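Local structure of EcmrR transcriptional regulator (Escherichia coli, 6WL5) at residues E63-E66 and K67-D70. The protein probably activates transcription as a multidrug-sensing MerR family regulator, whose GyrI-like domain binds cetyl-trimethyl-ammonium here. Numbering follows the deposited sequence.
Sequences EYKE and KNMD. With 16A (cetyl-trimethyl-ammonium), chain E.
The backbone carbonyls of Lys65 and Glu66 meet the thioether of Met69 where the loop after strand 55-59 runs into strand 69-77 of the GyrI-like domain, and this turn lines a pocket holding cetyl-trimethyl-ammonium. At Glu63 the main chain lies against the alkyl tail, with C 3.4 Å from C8 of the ligand. Tyr64 follows, its CG swung opposite the backbone N (chi1 -172°), which places the CD1-CE1 side of the ring along C12 to C14 and OH 3.4 Å from the methyl C19 on the ammonium. That hydroxyl gives its hydrogen to OE2 of Glu66 at 2.7 Å, on the anti side of a carboxylate that also salt-bridges Arg110 of helix 109-123. A leucine at Tyr64 would probably leave Glu66 without this donor and the ligand's head end less closely walled. Lys65 stretches the other way, and two waters tie its ammonium to Asn68: one passes to the backbone O, the other to ND2, 2.8 Å from that water. Asn68 and Met69 together face Val23 of strand 7-23, a G1 beta bulge at the start of the pairing. Past Glu66, the Met69 chain folds at its last torsion (chi3 -67°), setting SD 3.6 Å from Lys65 O and 3.7 Å from C17 of the ligand, while the methyl CE rests 3.5 Å from Glu66 O.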
loop_
_atom_site.group_PDB
_atom_site.type_symbol
_atom_site.label_atom_id
_atom_site.label_comp_id
_atom_site.label_asym_id
_atom_site.label_seq_id
_atom_site.Cartn_x
_atom_site.Cartn_y
_atom_site.Cartn_z
ATOM N N GLU A 63 -1.656 -6.623 14.718
ATOM C CA GLU A 63 -2.994 -7.171 14.742
ATOM C C GLU A 63 -3.851 -6.276 13.854
ATOM O O GLU A 63 -3.453 -5.174 13.439
ATOM C CB GLU A 63 -3.575 -7.193 16.159
ATOM C CG GLU A 63 -3.868 -5.823 16.708
ATOM C CD GLU A 63 -4.479 -5.846 18.064
ATOM O OE1 GLU A 63 -4.678 -6.971 18.584
ATOM O OE2 GLU A 63 -4.714 -4.742 18.599
ATOM N N TYR A 64 -5.041 -6.752 13.562
ATOM C CA TYR A 64 -5.969 -5.954 12.786
ATOM C C TYR A 64 -6.448 -4.760 13.607
ATOM O O TYR A 64 -6.836 -4.907 14.763
ATOM C CB TYR A 64 -7.155 -6.791 12.286
ATOM C CG TYR A 64 -7.983 -5.982 11.337
ATOM C CD1 TYR A 64 -7.555 -5.752 10.030
ATOM C CD2 TYR A 64 -9.142 -5.379 11.764
ATOM C CE1 TYR A 64 -8.280 -4.954 9.153
ATOM C CE2 TYR A 64 -9.880 -4.559 10.912
ATOM C CZ TYR A 64 -9.455 -4.366 9.589
ATOM O OH TYR A 64 -10.179 -3.541 8.741
ATOM N N LYS A 65 -6.429 -3.571 13.002
ATOM C CA LYS A 65 -6.889 -2.346 13.637
ATOM C C LYS A 65 -7.452 -1.417 12.568
ATOM O O LYS A 65 -7.086 -1.496 11.385
ATOM C CB LYS A 65 -5.756 -1.550 14.313
ATOM C CG LYS A 65 -4.972 -2.237 15.386
ATOM C CD LYS A 65 -3.927 -1.242 15.917
ATOM C CE LYS A 65 -3.056 -1.797 17.068
ATOM N NZ LYS A 65 -2.609 -0.538 17.787
ATOM N N GLU A 66 -8.318 -0.503 13.003
ATOM C CA GLU A 66 -8.817 0.568 12.147
ATOM C C GLU A 66 -8.556 1.957 12.705
ATOM O O GLU A 66 -8.743 2.935 11.981
ATOM C CB GLU A 66 -10.318 0.359 11.891
ATOM C CG GLU A 66 -10.519 -0.846 10.967
ATOM C CD GLU A 66 -11.966 -1.167 10.546
ATOM O OE1 GLU A 66 -12.876 -0.377 10.771
ATOM O OE2 GLU A 66 -12.196 -2.228 9.927
ATOM N N LYS A 67 -8.169 2.080 13.974
ATOM C CA LYS A 67 -7.852 3.357 14.598
ATOM C C LYS A 67 -6.504 3.256 15.291
ATOM O O LYS A 67 -6.071 2.169 15.710
ATOM C CB LYS A 67 -8.947 3.761 15.590
ATOM C CG LYS A 67 -10.332 3.893 14.982
ATOM C CD LYS A 67 -11.275 4.706 15.863
ATOM C CE LYS A 67 -12.668 4.766 15.275
ATOM N NZ LYS A 67 -12.708 5.886 14.285
ATOM N N ASN A 68 -5.804 4.379 15.353
ATOM C CA ASN A 68 -4.483 4.426 15.960
ATOM C C ASN A 68 -3.532 3.467 15.232
ATOM O O ASN A 68 -2.824 2.671 15.853
ATOM C CB ASN A 68 -4.560 4.115 17.469
ATOM C CG ASN A 68 -3.326 4.531 18.192
ATOM O OD1 ASN A 68 -2.833 5.641 17.993
ATOM N ND2 ASN A 68 -2.834 3.673 19.086
ATOM N N MET A 69 -3.516 3.550 13.894
ATOM C CA MET A 69 -2.769 2.612 13.064
ATOM C C MET A 69 -1.360 3.101 12.775
ATOM O O MET A 69 -1.121 4.301 12.573
ATOM C CB MET A 69 -3.504 2.406 11.732
ATOM C CG MET A 69 -4.881 1.810 11.876
ATOM S SD MET A 69 -5.722 1.700 10.279
ATOM C CE MET A 69 -5.989 3.395 9.799
ATOM N N ASP A 70 -0.430 2.132 12.714
ATOM C CA ASP A 70 0.956 2.343 12.300
ATOM C C ASP A 70 1.035 2.081 10.799
ATOM O O ASP A 70 0.980 0.926 10.354
ATOM C CB ASP A 70 1.879 1.409 13.088
ATOM C CG ASP A 70 3.360 1.669 12.839
ATOM O OD1 ASP A 70 3.743 2.455 11.931
ATOM O OD2 ASP A 70 4.157 1.037 13.573
HETATM C C1 16A E . -3.306 -15.475 12.505
HETATM C C2 16A E . -3.194 -13.976 12.274
HETATM C C3 16A E . -4.538 -13.273 12.456
HETATM C C4 16A E . -4.652 -11.941 11.708
HETATM C C5 16A E . -3.331 -11.223 11.419
HETATM C C6 16A E . -3.599 -9.792 10.966
HETATM C C7 16A E . -2.410 -8.852 11.052
HETATM C C8 16A E . -2.907 -7.434 10.798
HETATM C C9 16A E . -2.097 -6.769 9.718
HETATM C C10 16A E . -1.867 -5.275 9.952
HETATM C C11 16A E . -3.117 -4.424 10.135
HETATM C C12 16A E . -3.967 -4.293 8.878
HETATM C C13 16A E . -4.856 -3.056 9.023
HETATM C C14 16A E . -5.469 -2.696 7.684
HETATM C C15 16A E . -6.523 -1.612 7.835
HETATM C C16 16A E . -6.910 -1.154 6.458
HETATM N N1 16A E . -8.070 -0.248 6.462
HETATM C C17 16A E . -7.923 0.889 7.390
HETATM C C18 16A E . -8.137 0.216 5.067
HETATM C C19 16A E . -9.307 -1.000 6.689
HETATM O O HOH W 1 -0.569 1.243 16.294
HETATM O O HOH W 2 -3.728 1.059 19.351
#